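Local coordinates for periplasmic binding protein/LacI transcriptional regulator (Alkaliphilus metalliredigens, PDB 3CTP) that binds beta-D-xylulofuranose in the cleft of its periplasmic-binding-protein-like core and probably acts as a sugar-responsive, DNA-binding transcriptional repressor of the LacI family, at residues I70-P73 and F74-Q77; F184-T187 and E188-K192. All coordinates share one frame; numbering follows the deposited sequence.

Contact 1 (I70-P73 and F74-Q77); sequences ISNP and FFNQ. With XLF (beta-D-xylulofuranose), chain C.
Asn72, the N-cap of helix 73-88, accepts from Phe74 N through its side-chain OD1 at 2.9 Å while the other end of its amide reaches the bound sugar. The Phe74 donor stands above the amide carbonyl plane, 42° out of it. With CG anti to the backbone N, the amide runs beside the Phe74 side chain, and ND2 donates to O1 of beta-D-xylulofuranose at 2.8 Å; Asp213 OD2 takes a second bond from ND2. One amide thus caps the helix and binds a sugar hydroxymethyl oxygen. The sugar side is closely packed: Phe74 CD2 lies 3.5 Å from XLF C1, Phe75 CE2 approaches the same carbon from 3.9 Å, and Phe74 CD2 sits 4.0 Å above the centre of the Phe75 ring plane. Phe141 of strand 138-141 touches both rings. Packing is looser at Gln77, which is partly exposed; its chain, extended beyond CG, brushes past the Pro73 carbonyl, and its OE1 accepts from Phe270 N. Farther from the sugar, near the second subunit, Asn76 folds back over the turn. Its CG lies between backbone N and carbonyl carbon (chi1 63°), which brings ND2 to Ile70 O at 2.7 Å with a nearly straight N-H...O angle of 170°.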
loop_
_atom_site.group_PDB
_atom_site.type_symbol
_atom_site.label_atom_id
_atom_site.label_comp_id
_atom_site.label_asym_id
_atom_site.label_seq_id
_atom_site.Cartn_x
_atom_site.Cartn_y
_atom_site.Cartn_z
ATOM N N ILE A 70 2.992 3.642 -4.095
ATOM C CA ILE A 70 2.554 2.260 -3.760
ATOM C C ILE A 70 1.683 2.276 -2.515
ATOM O O ILE A 70 1.060 1.243 -2.165
ATOM C CB ILE A 70 3.706 1.225 -3.553
ATOM C CG1 ILE A 70 4.732 1.735 -2.543
ATOM C CG2 ILE A 70 4.338 0.825 -4.908
ATOM C CD1 ILE A 70 5.775 0.704 -2.145
ATOM N N SER A 71 1.601 3.448 -1.890
ATOM C CA SER A 71 0.522 3.669 -0.863
ATOM C C SER A 71 -0.910 3.562 -1.380
ATOM O O SER A 71 -1.828 3.287 -0.610
ATOM C CB SER A 71 0.652 4.976 -0.123
ATOM O OG SER A 71 0.085 6.054 -0.841
ATOM N N ASN A 72 -1.105 3.726 -2.682
ATOM C CA ASN A 72 -2.413 3.374 -3.267
ATOM C C ASN A 72 -2.429 1.880 -3.577
ATOM O O ASN A 72 -1.587 1.397 -4.339
ATOM C CB ASN A 72 -2.591 4.208 -4.547
ATOM C CG ASN A 72 -3.889 3.908 -5.258
ATOM O OD1 ASN A 72 -4.544 2.873 -5.020
ATOM N ND2 ASN A 72 -4.296 4.837 -6.146
ATOM N N PRO A 73 -3.336 1.138 -2.928
ATOM C CA PRO A 73 -3.401 -0.307 -3.119
ATOM C C PRO A 73 -3.358 -0.723 -4.563
ATOM O O PRO A 73 -2.745 -1.725 -4.895
ATOM C CB PRO A 73 -4.765 -0.666 -2.506
ATOM C CG PRO A 73 -4.838 0.269 -1.333
ATOM C CD PRO A 73 -4.325 1.596 -1.918
ATOM N N PHE A 74 -3.990 0.036 -5.448
ATOM C CA PHE A 74 -4.010 -0.393 -6.848
ATOM C C PHE A 74 -2.571 -0.455 -7.389
ATOM O O PHE A 74 -2.192 -1.390 -8.110
ATOM C CB PHE A 74 -4.819 0.605 -7.709
ATOM C CG PHE A 74 -4.755 0.281 -9.188
ATOM C CD1 PHE A 74 -5.546 -0.730 -9.704
ATOM C CD2 PHE A 74 -3.864 0.949 -10.010
ATOM C CE1 PHE A 74 -5.463 -1.067 -11.070
ATOM C CE2 PHE A 74 -3.756 0.631 -11.373
ATOM C CZ PHE A 74 -4.564 -0.389 -11.893
ATOM N N PHE A 75 -1.753 0.531 -7.050
ATOM C CA PHE A 75 -0.396 0.503 -7.602
ATOM C C PHE A 75 0.492 -0.538 -6.936
ATOM O O PHE A 75 1.416 -1.057 -7.590
ATOM C CB PHE A 75 0.268 1.882 -7.560
ATOM C CG PHE A 75 -0.316 2.823 -8.568
ATOM C CD1 PHE A 75 -0.133 2.584 -9.929
ATOM C CD2 PHE A 75 -1.073 3.896 -8.163
ATOM C CE1 PHE A 75 -0.720 3.441 -10.889
ATOM C CE2 PHE A 75 -1.672 4.734 -9.110
ATOM C CZ PHE A 75 -1.478 4.517 -10.467
ATOM N N ASN A 76 0.263 -0.838 -5.672
ATOM C CA ASN A 76 1.090 -1.932 -5.151
ATOM C C ASN A 76 0.669 -3.281 -5.715
ATOM O O ASN A 76 1.508 -4.151 -5.949
ATOM C CB ASN A 76 1.288 -1.904 -3.629
ATOM C CG ASN A 76 0.028 -2.058 -2.835
ATOM O OD1 ASN A 76 -0.613 -3.119 -2.899
ATOM N ND2 ASN A 76 -0.274 -1.058 -1.938
ATOM N N GLN A 77 -0.594 -3.493 -5.988
ATOM C CA GLN A 77 -0.995 -4.736 -6.625
ATOM C C GLN A 77 -0.496 -4.802 -8.051
ATOM O O GLN A 77 -0.039 -5.795 -8.474
ATOM C CB GLN A 77 -2.500 -4.874 -6.641
ATOM C CG GLN A 77 -3.121 -5.076 -5.255
ATOM C CD GLN A 77 -4.624 -5.100 -5.279
ATOM O OE1 GLN A 77 -5.261 -4.145 -4.951
ATOM N NE2 GLN A 77 -5.167 -6.212 -5.627
HETATM O O4 XLF C . -5.043 7.333 -12.504
HETATM C C4 XLF C . -6.113 6.520 -12.015
HETATM C C5 XLF C . -6.589 7.131 -10.705
HETATM O O5 XLF C . -6.146 6.245 -9.671
HETATM C C3 XLF C . -5.609 5.139 -11.629
HETATM O O3 XLF C . -6.046 4.136 -12.556
HETATM C C2 XLF C . -6.238 4.957 -10.275
HETATM O O2 XLF C . -7.628 4.593 -10.398
HETATM C C1 XLF C . -5.495 3.958 -9.411
HETATM O O1 XLF C . -6.083 3.936 -8.102
#

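Contact 2 (F184-T187 and E188-K192). With XLF (beta-D-xylulofuranose), chain C.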
loop_
_atom_site.group_PDB
_atom_site.type_symbol
_atom_site.label_atom_id
_atom_site.label_comp_id
_atom_site.label_asym_id
_atom_site.label_seq_id
_atom_site.Cartn_x
_atom_site.Cartn_y
_atom_site.Cartn_z
ATOM N N PHE A 184 -4.470 13.550 -14.533
ATOM C CA PHE A 184 -4.588 12.100 -14.728
ATOM C C PHE A 184 -5.530 11.874 -15.903
ATOM O O PHE A 184 -6.755 12.048 -15.761
ATOM C CB PHE A 184 -5.212 11.415 -13.499
ATOM C CG PHE A 184 -4.441 11.576 -12.194
ATOM C CD1 PHE A 184 -3.133 12.052 -12.154
ATOM C CD2 PHE A 184 -5.060 11.181 -11.005
ATOM C CE1 PHE A 184 -2.456 12.175 -10.910
ATOM C CE2 PHE A 184 -4.397 11.260 -9.793
ATOM C CZ PHE A 184 -3.091 11.757 -9.759
ATOM N N GLU A 185 -4.991 11.499 -17.064
ATOM C CA GLU A 185 -5.854 11.255 -18.216
ATOM C C GLU A 185 -6.959 10.252 -17.874
ATOM O O GLU A 185 -8.067 10.351 -18.394
ATOM C CB GLU A 185 -5.029 10.730 -19.414
ATOM C CG GLU A 185 -4.145 11.806 -20.021
ATOM C CD GLU A 185 -3.453 11.344 -21.295
ATOM O OE1 GLU A 185 -4.085 10.632 -22.100
ATOM O OE2 GLU A 185 -2.270 11.650 -21.432
ATOM N N ALA A 186 -6.633 9.261 -17.051
ATOM C CA ALA A 186 -7.611 8.217 -16.747
ATOM C C ALA A 186 -8.815 8.775 -16.019
ATOM O O ALA A 186 -9.950 8.407 -16.315
ATOM C CB ALA A 186 -6.964 7.108 -15.930
ATOM N N THR A 187 -8.574 9.631 -15.025
ATOM C CA THR A 187 -9.721 10.147 -14.284
ATOM C C THR A 187 -10.503 11.160 -15.107
ATOM O O THR A 187 -11.729 11.328 -14.913
ATOM C CB THR A 187 -9.339 10.698 -12.886
ATOM O OG1 THR A 187 -8.379 11.743 -13.008
ATOM C CG2 THR A 187 -8.696 9.590 -12.067
ATOM N N GLU A 188 -9.826 11.847 -16.012
ATOM C CA GLU A 188 -10.554 12.766 -16.901
ATOM C C GLU A 188 -11.514 11.968 -17.787
ATOM O O GLU A 188 -12.639 12.395 -18.018
ATOM C CB GLU A 188 -9.607 13.580 -17.780
ATOM C CG GLU A 188 -8.851 14.678 -17.005
ATOM C CD GLU A 188 -9.808 15.759 -16.513
ATOM O OE1 GLU A 188 -10.174 16.653 -17.303
ATOM O OE2 GLU A 188 -10.223 15.710 -15.349
ATOM N N LEU A 189 -11.066 10.817 -18.277
ATOM C CA LEU A 189 -11.964 9.993 -19.099
ATOM C C LEU A 189 -13.109 9.433 -18.255
ATOM O O LEU A 189 -14.254 9.347 -18.730
ATOM C CB LEU A 189 -11.163 8.877 -19.774
ATOM C CG LEU A 189 -10.315 9.342 -20.953
ATOM C CD1 LEU A 189 -9.388 8.208 -21.385
ATOM C CD2 LEU A 189 -11.228 9.793 -22.093
ATOM N N ARG A 190 -12.830 9.028 -17.004
ATOM C CA ARG A 190 -13.937 8.567 -16.159
ATOM C C ARG A 190 -14.978 9.662 -15.956
ATOM O O ARG A 190 -16.181 9.421 -16.000
ATOM C CB ARG A 190 -13.441 8.081 -14.775
ATOM C CG ARG A 190 -12.553 6.858 -14.903
ATOM C CD ARG A 190 -11.824 6.533 -13.595
ATOM N NE ARG A 190 -10.751 5.582 -13.891
ATOM C CZ ARG A 190 -9.774 5.251 -13.051
ATOM N NH1 ARG A 190 -9.726 5.771 -11.824
ATOM N NH2 ARG A 190 -8.837 4.403 -13.464
ATOM N N TYR A 191 -14.499 10.882 -15.729
ATOM C CA TYR A 191 -15.386 12.028 -15.574
ATOM C C TYR A 191 -16.227 12.234 -16.828
ATOM O O TYR A 191 -17.443 12.415 -16.750
ATOM C CB TYR A 191 -14.510 13.257 -15.270
ATOM C CG TYR A 191 -15.082 14.580 -15.666
ATOM C CD1 TYR A 191 -16.014 15.214 -14.878
ATOM C CD2 TYR A 191 -14.638 15.220 -16.800
ATOM C CE1 TYR A 191 -16.539 16.458 -15.243
ATOM C CE2 TYR A 191 -15.138 16.455 -17.170
ATOM C CZ TYR A 191 -16.090 17.049 -16.391
ATOM O OH TYR A 191 -16.577 18.294 -16.751
ATOM N N LYS A 192 -15.573 12.170 -17.982
ATOM C CA LYS A 192 -16.281 12.422 -19.236
ATOM C C LYS A 192 -17.328 11.327 -19.494
ATOM O O LYS A 192 -18.447 11.616 -19.953
ATOM C CB LYS A 192 -15.269 12.464 -20.375
ATOM C CG LYS A 192 -15.886 12.986 -21.676
ATOM C CD LYS A 192 -16.624 14.289 -21.420
ATOM C CE LYS A 192 -17.438 14.722 -22.635
ATOM N NZ LYS A 192 -18.313 15.883 -22.331
HETATM O O4 XLF C . -5.043 7.333 -12.504
HETATM C C4 XLF C . -6.113 6.520 -12.015
HETATM C C5 XLF C . -6.589 7.131 -10.705
HETATM O O5 XLF C . -6.146 6.245 -9.671
HETATM C C3 XLF C . -5.609 5.139 -11.629
HETATM O O3 XLF C . -6.046 4.136 -12.556
HETATM C C2 XLF C . -6.238 4.957 -10.275
HETATM O O2 XLF C . -7.628 4.593 -10.398
HETATM C C1 XLF C . -5.495 3.958 -9.411
HETATM O O1 XLF C . -6.083 3.936 -8.102
HETATM O O HOH W 1 -10.103 13.808 -13.457
#
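Arg190 and Thr187, one turn apart at the start of helix 185-200 in a beta-alpha-beta unit, present adjoining surfaces to the bound sugar. The Arg190 side chain runs extended from CG to NE, carrying the guanidinium back past the first turn to the ligand. There NH1 donates to XLF O2 at 2.8 Å, this oxygen lying at the edge of the guanidinium and in its plane, while NH2 donates to O3 at 2.9 Å and adds only a weak bond to O2. Ala186 CB lies over one face of the guanidinium; Phe266 adds a cation-pi contact and Asn156 OD1 accepts from NE, which should limit rotation about the last bonds. Thr187 lies at a slant to this arm, its methyl CG2 turned to the sugar, 3.5 Å from XLF C5 and 4.0 Å from Arg190 NH1. The hydroxyl occupies the other branch, between backbone N and carbonyl carbon (chi1 59°), and is hydrogen-bonded to a water. Glu188 CG rests against Phe184 O, and the bend at chi2 (-67°) turns the carboxylate to that water; OE2 also forms a salt bridge with Lys179. Phe184, at the N-cap position, accepts from Glu188 N through its carbonyl. The water bridges the two side chains, 2.7 Å from Thr187 OG1 and 2.7 Å from Glu188 OE2, donating to the carboxylate.

From the N terminus, contact 1 comes first: leaving strand 62-67, the chain turns through residues 70-73 directly into helix 73-88, closing a short local turn. Contact 2 closes only the first turns of helix 185-200, which follows strand 175-179. The two are in series, neither enclosing nor crossing the other. They follow strands of different sheets, contact 1 one of the mixed seven-stranded sheet and contact 2 one of the parallel four-stranded sheet. Their centres are 19 Å apart and their nearest atoms about 7 Å, without touching. Beta-D-xylulofuranose bridges these helix starts, with Glu142, Asp267, Arg124, Gln284 and Asn239 supplying further hydrogen bonds.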